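Local coordinates for protein glutathione S-transferase (Lodderomyces elongisporus, PDB 4IVF) that binds two glutathione molecules per subunit and probably acts as a glutathione S-transferase, at residues K9-P14 with E46-K51. Numbering follows the deposited sequence.
Sequences KLYTAP and EDWFVK
Tyr11 meets Trp48 and Phe49 in a three-ring aromatic cluster that joins strand 8-12 to the first turn of helix 47-52. Both helix rings turn an edge toward the face of the tyrosine in offset edge-to-face pairs, their planes inclined to it by 62°. The centroid of the Phe49 ring lies 5.8 Å from that of Tyr11, and the centroid of the Trp48 six-membered ring lies 6.0 Å from that of Tyr11. Apolar touches are few: Phe49 CE1 reaches Tyr11 CB at 3.8 Å, and Trp48 CH2 comes to 4.0 Å from Tyr11 CE1. Phe49 gets there with CG trans to its backbone N (chi1 -176°), which sends the ring out toward the strand.

No hydrogen bond crosses the contact; 46-51 is instead braced by bonds of its own. Trp48 NE1 donates to the anti lone pair of Glu46 OE1 (2.9 Å), which lies close to the indole plane; this should steady the ring's rotation. Phe49 CB sits over one indole face. From the N-cap position, Glu46 O accepts from both Phe49 N and Val50 N.

Within this thioredoxin-like domain, strand 8-12 runs between strands 32-36 and 60-63. Phe49 also touches Phe37 and Thr60 and lies near glutathione-binding Ile58, while Val50 O accepts from Arg160 of the second subunit.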
loop_
_atom_site.group_PDB
_atom_site.type_symbol
_atom_site.label_atom_id
_atom_site.label_comp_id
_atom_site.label_asym_id
_atom_site.label_seq_id
_atom_site.Cartn_x
_atom_site.Cartn_y
_atom_site.Cartn_z
ATOM N N LYS F 9 -5.427 9.757 -19.414
ATOM C CA LYS F 9 -4.585 10.887 -19.039
ATOM C C LYS F 9 -3.772 10.524 -17.803
ATOM O O LYS F 9 -4.328 10.114 -16.779
ATOM C CB LYS F 9 -5.406 12.161 -18.812
ATOM C CG LYS F 9 -4.580 13.375 -18.359
ATOM C CD LYS F 9 -4.033 14.208 -19.526
ATOM C CE LYS F 9 -3.788 15.654 -19.081
ATOM N NZ LYS F 9 -3.245 16.595 -20.132
ATOM N N LEU F 10 -2.454 10.672 -17.916
ATOM C CA LEU F 10 -1.540 10.351 -16.830
ATOM C C LEU F 10 -0.879 11.615 -16.278
ATOM O O LEU F 10 -0.137 12.297 -16.989
ATOM C CB LEU F 10 -0.466 9.376 -17.317
ATOM C CG LEU F 10 0.642 9.056 -16.323
ATOM C CD1 LEU F 10 0.071 8.422 -15.052
ATOM C CD2 LEU F 10 1.692 8.127 -16.956
ATOM N N TYR F 11 -1.165 11.922 -15.016
ATOM C CA TYR F 11 -0.511 13.017 -14.315
ATOM C C TYR F 11 0.689 12.410 -13.608
ATOM O O TYR F 11 0.544 11.553 -12.735
ATOM C CB TYR F 11 -1.467 13.680 -13.312
ATOM C CG TYR F 11 -2.695 14.271 -13.984
ATOM C CD1 TYR F 11 -2.622 15.478 -14.659
ATOM C CD2 TYR F 11 -3.919 13.611 -13.965
ATOM C CE1 TYR F 11 -3.722 16.014 -15.296
ATOM C CE2 TYR F 11 -5.037 14.154 -14.606
ATOM C CZ TYR F 11 -4.928 15.361 -15.257
ATOM O OH TYR F 11 -6.012 15.918 -15.898
ATOM N N THR F 12 1.882 12.825 -14.004
ATOM C CA THR F 12 3.061 12.136 -13.528
ATOM C C THR F 12 4.310 13.007 -13.524
ATOM O O THR F 12 4.262 14.193 -13.864
ATOM C CB THR F 12 3.302 10.852 -14.347
ATOM O OG1 THR F 12 4.347 10.076 -13.743
ATOM C CG2 THR F 12 3.658 11.185 -15.791
ATOM N N ALA F 13 5.418 12.397 -13.113
ATOM C CA ALA F 13 6.731 13.028 -13.072
ATOM C C ALA F 13 7.753 11.898 -13.194
ATOM O O ALA F 13 7.439 10.748 -12.888
ATOM C CB ALA F 13 6.921 13.789 -11.751
ATOM N N PRO F 14 8.983 12.214 -13.627
ATOM C CA PRO F 14 9.973 11.141 -13.802
ATOM C C PRO F 14 10.501 10.619 -12.460
ATOM O O PRO F 14 11.528 11.077 -11.967
ATOM C CB PRO F 14 11.080 11.818 -14.615
ATOM C CG PRO F 14 10.932 13.267 -14.318
ATOM C CD PRO F 14 9.493 13.528 -14.052
ATOM N N GLU F 46 -0.918 22.358 -6.053
ATOM C CA GLU F 46 -1.786 23.398 -6.606
ATOM C C GLU F 46 -3.254 23.034 -6.421
ATOM O O GLU F 46 -3.613 21.852 -6.471
ATOM C CB GLU F 46 -1.459 23.646 -8.077
ATOM C CG GLU F 46 -0.145 24.396 -8.268
ATOM C CD GLU F 46 0.286 24.478 -9.721
ATOM O OE1 GLU F 46 -0.395 23.878 -10.586
ATOM O OE2 GLU F 46 1.312 25.139 -9.999
ATOM N N ASP F 47 -4.094 24.049 -6.198
ATOM C CA ASP F 47 -5.507 23.842 -5.845
ATOM C C ASP F 47 -6.247 22.931 -6.822
ATOM O O ASP F 47 -6.967 22.017 -6.412
ATOM C CB ASP F 47 -6.261 25.181 -5.721
ATOM C CG ASP F 47 -5.801 26.013 -4.527
ATOM O OD1 ASP F 47 -5.416 25.431 -3.484
ATOM O OD2 ASP F 47 -5.834 27.261 -4.626
ATOM N N TRP F 48 -6.054 23.173 -8.112
ATOM C CA TRP F 48 -6.760 22.420 -9.139
ATOM C C TRP F 48 -6.479 20.912 -9.078
ATOM O O TRP F 48 -7.354 20.104 -9.387
ATOM C CB TRP F 48 -6.408 22.955 -10.523
ATOM C CG TRP F 48 -5.044 22.568 -10.986
ATOM C CD1 TRP F 48 -3.897 23.274 -10.819
ATOM C CD2 TRP F 48 -4.682 21.371 -11.683
ATOM N NE1 TRP F 48 -2.839 22.604 -11.376
ATOM C CE2 TRP F 48 -3.294 21.424 -11.906
ATOM C CE3 TRP F 48 -5.398 20.249 -12.133
ATOM C CZ2 TRP F 48 -2.607 20.407 -12.571
ATOM C CZ3 TRP F 48 -4.714 19.244 -12.793
ATOM C CH2 TRP F 48 -3.333 19.331 -13.006
ATOM N N PHE F 49 -5.264 20.535 -8.685
ATOM C CA PHE F 49 -4.876 19.116 -8.688
ATOM C C PHE F 49 -5.302 18.387 -7.416
ATOM O O PHE F 49 -5.654 17.202 -7.440
ATOM C CB PHE F 49 -3.373 18.953 -8.912
ATOM C CG PHE F 49 -2.937 17.514 -9.015
ATOM C CD1 PHE F 49 -3.298 16.745 -10.121
ATOM C CD2 PHE F 49 -2.181 16.931 -8.008
ATOM C CE1 PHE F 49 -2.914 15.410 -10.220
ATOM C CE2 PHE F 49 -1.784 15.588 -8.099
ATOM C CZ PHE F 49 -2.157 14.826 -9.207
ATOM N N VAL F 50 -5.262 19.117 -6.307
ATOM C CA VAL F 50 -5.706 18.619 -5.023
ATOM C C VAL F 50 -7.211 18.323 -5.037
ATOM O O VAL F 50 -7.675 17.440 -4.317
ATOM C CB VAL F 50 -5.286 19.597 -3.902
ATOM C CG1 VAL F 50 -5.978 19.285 -2.574
ATOM C CG2 VAL F 50 -3.779 19.560 -3.741
ATOM N N LYS F 51 -7.969 19.037 -5.873
ATOM C CA LYS F 51 -9.386 18.715 -6.065
ATOM C C LYS F 51 -9.552 17.341 -6.707
ATOM O O LYS F 51 -10.494 16.615 -6.389
ATOM C CB LYS F 51 -10.095 19.754 -6.932
ATOM C CG LYS F 51 -10.233 21.122 -6.296
ATOM C CD LYS F 51 -11.010 22.054 -7.202
ATOM C CE LYS F 51 -10.664 23.500 -6.911
ATOM N NZ LYS F 51 -10.901 24.357 -8.106
#